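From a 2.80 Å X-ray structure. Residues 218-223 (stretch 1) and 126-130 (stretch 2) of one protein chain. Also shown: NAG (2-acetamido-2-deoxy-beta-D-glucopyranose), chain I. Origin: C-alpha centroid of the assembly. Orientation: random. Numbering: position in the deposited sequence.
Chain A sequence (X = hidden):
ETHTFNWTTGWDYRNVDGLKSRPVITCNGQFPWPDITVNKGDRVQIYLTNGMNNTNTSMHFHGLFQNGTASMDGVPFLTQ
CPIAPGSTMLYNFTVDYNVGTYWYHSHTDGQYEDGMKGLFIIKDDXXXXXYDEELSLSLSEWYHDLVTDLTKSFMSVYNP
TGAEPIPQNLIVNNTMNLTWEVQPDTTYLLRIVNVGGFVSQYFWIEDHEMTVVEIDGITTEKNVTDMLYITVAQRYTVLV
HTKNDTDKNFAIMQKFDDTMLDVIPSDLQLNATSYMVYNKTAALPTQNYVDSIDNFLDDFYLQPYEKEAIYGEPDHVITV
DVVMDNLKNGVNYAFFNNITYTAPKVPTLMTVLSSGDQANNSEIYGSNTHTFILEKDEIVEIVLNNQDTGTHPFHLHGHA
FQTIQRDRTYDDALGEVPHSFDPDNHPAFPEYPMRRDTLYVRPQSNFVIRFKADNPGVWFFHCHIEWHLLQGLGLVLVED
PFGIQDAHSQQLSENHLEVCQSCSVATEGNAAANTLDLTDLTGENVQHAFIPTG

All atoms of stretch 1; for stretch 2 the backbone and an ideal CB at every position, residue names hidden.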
# COMPACT_ATOMS: atom_id res chain seq x y z
N ILE A 218 -5.45 -11.03 7.10
CA ILE A 218 -5.14 -12.42 7.53
C ILE A 218 -5.28 -12.58 9.05
O ILE A 218 -4.47 -12.04 9.82
CB ILE A 218 -3.69 -12.81 7.08
CG1 ILE A 218 -3.52 -12.75 5.55
CG2 ILE A 218 -3.23 -14.16 7.67
CD1 ILE A 218 -4.45 -13.66 4.72
N THR A 219 -6.31 -13.30 9.50
CA THR A 219 -6.50 -13.56 10.94
C THR A 219 -5.32 -14.32 11.53
O THR A 219 -4.82 -15.30 10.95
CB THR A 219 -7.80 -14.36 11.27
OG1 THR A 219 -8.94 -13.74 10.69
CG2 THR A 219 -8.01 -14.45 12.78
N THR A 220 -4.89 -13.89 12.70
CA THR A 220 -3.72 -14.45 13.34
C THR A 220 -4.05 -15.09 14.70
O THR A 220 -5.13 -14.85 15.25
CB THR A 220 -2.58 -13.37 13.41
OG1 THR A 220 -1.34 -13.99 13.79
CG2 THR A 220 -2.89 -12.28 14.40
N GLU A 221 -3.15 -15.92 15.21
CA GLU A 221 -3.21 -16.37 16.61
C GLU A 221 -2.86 -15.18 17.48
O GLU A 221 -1.98 -14.38 17.12
CB GLU A 221 -2.20 -17.48 16.90
CG GLU A 221 -2.29 -18.73 16.01
CD GLU A 221 -3.37 -19.73 16.43
OE1 GLU A 221 -4.15 -19.44 17.37
OE2 GLU A 221 -3.43 -20.81 15.81
N LYS A 222 -3.53 -15.08 18.62
CA LYS A 222 -3.31 -13.98 19.57
C LYS A 222 -1.82 -13.77 19.87
O LYS A 222 -1.15 -14.69 20.35
CB LYS A 222 -4.03 -14.30 20.89
CG LYS A 222 -5.51 -14.59 20.75
CD LYS A 222 -6.20 -14.32 22.07
CE LYS A 222 -7.70 -14.29 21.89
NZ LYS A 222 -8.37 -13.47 22.94
N ASN A 223 -1.29 -12.58 19.59
CA ASN A 223 0.05 -12.20 20.06
C ASN A 223 0.01 -10.88 20.81
O ASN A 223 -0.34 -9.85 20.24
CB ASN A 223 1.07 -12.13 18.90
CG ASN A 223 2.55 -12.28 19.37
OD1 ASN A 223 3.02 -11.60 20.30
ND2 ASN A 223 3.30 -13.15 18.67
N UNK A 126 -17.34 -15.92 10.80
CA UNK A 126 -16.46 -16.90 11.43
C UNK A 126 -15.14 -16.30 11.94
O UNK A 126 -14.09 -16.94 11.87
CB UNK A 126 -16.16 -18.02 10.43
N UNK A 127 -15.21 -15.07 12.45
CA UNK A 127 -14.06 -14.47 13.13
C UNK A 127 -13.93 -15.14 14.49
O UNK A 127 -14.89 -15.15 15.25
CB UNK A 127 -14.21 -12.95 13.27
N UNK A 128 -12.74 -15.69 14.80
CA UNK A 128 -12.56 -16.58 15.96
C UNK A 128 -12.68 -15.93 17.34
O UNK A 128 -12.98 -16.63 18.30
CB UNK A 128 -11.18 -17.24 15.86
N UNK A 129 -12.48 -14.62 17.45
CA UNK A 129 -12.40 -13.98 18.76
C UNK A 129 -13.60 -13.10 19.10
O UNK A 129 -14.26 -12.55 18.22
CB UNK A 129 -11.13 -13.14 18.83
N UNK A 130 -13.87 -13.00 20.40
CA UNK A 130 -14.97 -12.21 20.93
C UNK A 130 -14.53 -10.80 21.24
O UNK A 130 -13.40 -10.57 21.69
CB UNK A 130 -15.55 -12.87 22.19
C1 NAG I . 4.50 -13.65 19.30
C2 NAG I . 4.53 -15.02 18.63
C3 NAG I . 5.85 -15.77 18.89
C4 NAG I . 7.14 -14.94 19.03
C5 NAG I . 6.87 -13.46 19.35
C6 NAG I . 7.95 -12.54 18.80
C7 NAG I . 2.25 -16.04 18.40
C8 NAG I . 1.96 -15.32 17.10
N2 NAG I . 3.38 -15.80 19.08
O3 NAG I . 6.09 -16.70 17.85
O4 NAG I . 7.90 -15.58 20.05
O5 NAG I . 5.65 -13.00 18.80
O6 NAG I . 7.44 -11.24 18.58
O7 NAG I . 1.43 -16.85 18.83

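Position 126 offers little to reason from. Its phi and psi of -109° and 36° suit a loop, and nothing of stretch 1 lies within 5.5 Å of the ideal CB, so many residues, small or polar ones among them, would serve. The deposited residue is Ser126, whose OG is hydrogen-bonded elsewhere in the structure and makes no contact with stretch 1.

At position 127 the CA-to-CB bond points sideways to stretch 1, and again the ideal CB has no neighbour within 5.5 Å. The extended backbone, -74° and 126°, accepts almost any residue. What stretch 1 presents here is the methyl of Thr219, which a short side chain could not reach; a long apolar or aromatic one might. The residue is Phe127. With chi1 in the t well its ring extends until Phe127 CE1 lies 4.2 Å from Thr219 CG2, a loose apolar contact.

At position 128 the CA-to-CB bond points toward the strand, and the ideal CB is 5.2 Å from Thr219 CG2. A compact apolar side chain would fit beside that methyl, and valine, alanine or proline could all be considered. The phi of -69° lies where a proline ring holds it, so the backbone permits proline without demanding it. Pro128 is what is found: its ring carbon CD packs 3.8 Å from Thr219 CG2, adding to the apolar surroundings of the threonine methyl.

At position 129 the CA-to-CB bond points toward the strand, the ideal CB is 4.7 Å from Lys222 CE, and the CA of position 129 is 9.1 Å from the CA of Lys222. Along the way stand the methyl of Thr219 and the aliphatic chain of Lys222, and farther on the carbonyl oxygen Thr220 O can accept a hydrogen bond. An acceptor that far off, Thr220 O at 7.2 Å from the ideal CB at 129, can be met only by a long side chain. Leucine or methionine could use the apolar surroundings; arginine or lysine could reach the acceptor but would place another positive charge near Lys222. A residue combining a broad apolar body with a donor at its tip uses both features. Tyr129 does so. From chi1 of -43° the ring reaches across the gap, with Tyr129 CE1 4.0 Å from Thr219 CG2 and Tyr129 CD2 3.4 Å from Lys222 CE, both partners oblique to the ring. Its hydroxyl donates to the backbone: Tyr129 OH to Thr220 O is 2.4 Å, very short for a hydrogen bond, with the acceptor at the ring edge, near its plane. Because the acceptor is a main-chain carbonyl, the bond does not depend on the side chain of Thr220, which points away.

At position 130 the CA-to-CB bond points away, and no atom of stretch 1 comes within 5.5 Å of the ideal CB. Many residues would do, polar or charged ones included. Asp130 occupies it, its carboxylate making no contact with the strand.

Stretch 2, residues 126-130: SFPYD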
# COMPACT_ATOMS: atom_id res chain seq x y z
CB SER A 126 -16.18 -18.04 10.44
OG SER A 126 -15.63 -17.53 9.24
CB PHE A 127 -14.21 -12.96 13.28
CG PHE A 127 -13.02 -12.29 13.92
CD1 PHE A 127 -11.85 -12.08 13.19
CD2 PHE A 127 -13.08 -11.88 15.26
CE1 PHE A 127 -10.74 -11.48 13.79
CE2 PHE A 127 -11.98 -11.28 15.86
CZ PHE A 127 -10.81 -11.07 15.13
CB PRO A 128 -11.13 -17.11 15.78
CG PRO A 128 -10.77 -16.79 14.37
CD PRO A 128 -11.47 -15.51 14.08
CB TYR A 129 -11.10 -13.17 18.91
CG TYR A 129 -9.89 -13.90 18.38
CD1 TYR A 129 -9.25 -13.45 17.22
CD2 TYR A 129 -9.39 -15.04 19.00
CE1 TYR A 129 -8.14 -14.11 16.72
CE2 TYR A 129 -8.28 -15.71 18.51
CZ TYR A 129 -7.66 -15.24 17.36
OH TYR A 129 -6.56 -15.88 16.85
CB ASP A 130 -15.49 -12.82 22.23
CG ASP A 130 -16.38 -14.02 22.00
OD1 ASP A 130 -16.58 -14.40 20.82
OD2 ASP A 130 -16.88 -14.58 23.00
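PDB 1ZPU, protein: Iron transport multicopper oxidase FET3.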